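Local structure of metallo-carboxypeptidase (Pseudomonas aeruginosa, 4A39) at residues F20-N24 with A225-N229. The protein is a zinc-dependent M14 metallocarboxypeptidase of the cytosolic carboxypeptidase type, which probably removes residues from the C-terminal ends of peptides or proteins. Residues are numbered along the deposited sequence.
Sequences FDSGN and AFHGN
Phe20 to Gly23 form a type II beta turn (Gly23 N to Phe20 O, 2.8 Å; Ser22 phi/psi 70/11) that packs on the C-terminal end of helix 222-226, an example of a tight turn docking through backbone atoms. The helix stops in a Schellman motif: Gly228 (69/29) leaves helical geometry and its N returns to Ala225 O at 3.0 Å. The nearest CA pair is Ser22-Gly228, 3.7 Å; an ideal CB on Gly228 would lie 2.2 Å from Gly23 O, and its positive phi also favours glycine. Ser22 N donates to the last-turn carbonyl Phe226 O (2.8 Å), and Ser22 CA makes a CA-H...O contact with Ala225 O at 3.2 Å. Among side chains, Asn24 (chi1 t) points toward the helix end and gives ND2 to Gly228 O at 3.0 Å, while its OD1 accepts from Arg41 N. Asp21 (t) OD2, which accepts a hydrogen bond from Arg128 N, lies 3.7 Å from Phe226 CD1, at the ring edge of Phe226 (chi1 t). Within the turn, Ser22 OG (p) donates to Asp21 O at a very short 2.5 Å and also hydrogen-bonds His53 ND1. The arrangement is a type II turn docked against a Schellman-terminated helix, joining the N-terminal beta domain characteristic of cytosolic carboxypeptidases to the zinc carboxypeptidase domain.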
ATOM      1  N   PHE A  20       4.886  -7.308  18.391  1.00  8.96           N
ATOM      2  CA  PHE A  20       4.777  -5.868  18.202  1.00  7.98           C
ATOM      3  C   PHE A  20       3.943  -5.531  16.967  1.00  7.77           C
ATOM      4  O   PHE A  20       3.560  -6.415  16.199  1.00  6.61           O
ATOM      5  CB  PHE A  20       6.176  -5.241  18.090  1.00  8.20           C
ATOM      6  CG  PHE A  20       7.100  -5.966  17.150  1.00  7.81           C
ATOM      7  CD1 PHE A  20       6.936  -5.870  15.770  1.00  7.78           C
ATOM      8  CD2 PHE A  20       8.133  -6.757  17.648  1.00  9.84           C
ATOM      9  CE1 PHE A  20       7.788  -6.554  14.900  1.00  7.08           C
ATOM     10  CE2 PHE A  20       8.990  -7.444  16.789  1.00  8.48           C
ATOM     11  CZ  PHE A  20       8.817  -7.342  15.413  1.00  8.74           C
ATOM     12  N   ASP A  21       3.667  -4.242  16.792  1.00  5.96           N
ATOM     13  CA  ASP A  21       2.870  -3.739  15.674  1.00  7.27           C
ATOM     14  C   ASP A  21       3.338  -4.291  14.323  1.00  7.26           C
ATOM     15  O   ASP A  21       4.481  -4.074  13.923  1.00 10.74           O
ATOM     16  CB  ASP A  21       2.940  -2.210  15.661  1.00  6.90           C
ATOM     17  CG  ASP A  21       1.989  -1.582  14.661  1.00 10.18           C
ATOM     18  OD1 ASP A  21       1.856  -2.116  13.541  1.00 10.61           O
ATOM     19  OD2 ASP A  21       1.385  -0.539  14.994  1.00  8.92           O
ATOM     20  N   SER A  22       2.436  -4.994  13.635  1.00  6.06           N
ATOM     21  CA  SER A  22       2.676  -5.605  12.319  1.00  6.84           C
ATOM     22  C   SER A  22       3.636  -6.785  12.338  1.00  5.84           C
ATOM     23  O   SER A  22       4.077  -7.261  11.290  1.00  4.24           O
ATOM     24  CB  SER A  22       3.166  -4.563  11.296  1.00  6.88           C
ATOM     25  OG  SER A  22       4.538  -4.248  11.453  1.00  9.45           O
ATOM     26  N   GLY A  23       3.960  -7.265  13.532  1.00  4.23           N
ATOM     27  CA  GLY A  23       4.853  -8.402  13.626  1.00  3.48           C
ATOM     28  C   GLY A  23       4.216  -9.672  13.084  1.00  4.55           C
ATOM     29  O   GLY A  23       3.010  -9.884  13.220  1.00  5.19           O
ATOM     30  N   ASN A  24       5.025 -10.510  12.448  1.00  3.80           N
ATOM     31  CA  ASN A  24       4.543 -11.783  11.919  1.00  4.68           C
ATOM     32  C   ASN A  24       5.666 -12.785  11.700  1.00  5.08           C
ATOM     33  O   ASN A  24       6.517 -12.610  10.819  1.00  5.61           O
ATOM     34  CB  ASN A  24       3.791 -11.598  10.594  1.00  5.46           C
ATOM     35  CG  ASN A  24       3.237 -12.913  10.052  1.00  4.73           C
ATOM     36  OD1 ASN A  24       3.902 -13.949  10.114  1.00  5.62           O
ATOM     37  ND2 ASN A  24       2.026 -12.874   9.507  1.00  6.23           N
ATOM     38  N   ALA A 225      -3.257  -4.419   9.631  1.00  5.45           N
ATOM     39  CA  ALA A 225      -1.892  -3.911   9.689  1.00  5.80           C
ATOM     40  C   ALA A 225      -1.266  -4.194  11.052  1.00  5.97           C
ATOM     41  O   ALA A 225      -0.185  -4.776  11.138  1.00  4.29           O
ATOM     42  CB  ALA A 225      -1.876  -2.413   9.396  1.00  6.31           C
ATOM     43  N   PHE A 226      -1.957  -3.802  12.117  1.00  5.86           N
ATOM     44  CA  PHE A 226      -1.448  -4.019  13.465  1.00  6.42           C
ATOM     45  C   PHE A 226      -1.146  -5.490  13.752  1.00  7.68           C
ATOM     46  O   PHE A 226      -0.146  -5.813  14.397  1.00  5.72           O
ATOM     47  CB  PHE A 226      -2.451  -3.499  14.499  1.00  5.94           C
ATOM     48  CG  PHE A 226      -2.023  -3.731  15.914  1.00  8.14           C
ATOM     49  CD1 PHE A 226      -1.039  -2.939  16.496  1.00  8.21           C
ATOM     50  CD2 PHE A 226      -2.578  -4.769  16.656  1.00  8.74           C
ATOM     51  CE1 PHE A 226      -0.609  -3.181  17.804  1.00  9.17           C
ATOM     52  CE2 PHE A 226      -2.157  -5.019  17.960  1.00  9.82           C
ATOM     53  CZ  PHE A 226      -1.170  -4.225  18.534  1.00  9.17           C
ATOM     54  N   HIS A 227      -2.008  -6.384  13.278  1.00  5.76           N
ATOM     55  CA  HIS A 227      -1.816  -7.811  13.526  1.00  6.25           C
ATOM     56  C   HIS A 227      -0.849  -8.515  12.591  1.00  7.09           C
ATOM     57  O   HIS A 227      -0.670  -9.732  12.672  1.00  6.22           O
ATOM     58  CB  HIS A 227      -3.162  -8.533  13.521  1.00  8.42           C
ATOM     59  CG  HIS A 227      -3.938  -8.343  14.786  1.00 10.09           C
ATOM     60  ND1 HIS A 227      -5.114  -7.628  14.842  1.00 11.86           N
ATOM     61  CD2 HIS A 227      -3.669  -8.728  16.056  1.00 10.89           C
ATOM     62  CE1 HIS A 227      -5.537  -7.580  16.094  1.00 12.71           C
ATOM     63  NE2 HIS A 227      -4.678  -8.239  16.849  1.00 15.04           N
ATOM     64  N   GLY A 228      -0.214  -7.753  11.709  1.00  6.99           N
ATOM     65  CA  GLY A 228       0.732  -8.355  10.787  1.00  5.71           C
ATOM     66  C   GLY A 228       0.094  -9.259   9.747  1.00  5.56           C
ATOM     67  O   GLY A 228       0.721 -10.209   9.286  1.00  4.40           O
ATOM     68  N   ASN A 229      -1.153  -8.962   9.389  1.00  5.12           N
ATOM     69  CA  ASN A 229      -1.888  -9.721   8.378  1.00  5.59           C
ATOM     70  C   ASN A 229      -1.368  -9.317   7.004  1.00  5.47           C
ATOM     71  O   ASN A 229      -0.688  -8.300   6.864  1.00  5.97           O
ATOM     72  CB  ASN A 229      -3.381  -9.369   8.399  1.00  5.49           C
ATOM     73  CG  ASN A 229      -4.203 -10.248   9.323  1.00  7.52           C
ATOM     74  OD1 ASN A 229      -5.436 -10.137   9.345  1.00  8.36           O
ATOM     75  ND2 ASN A 229      -3.548 -11.117  10.081  1.00  3.93           N
TER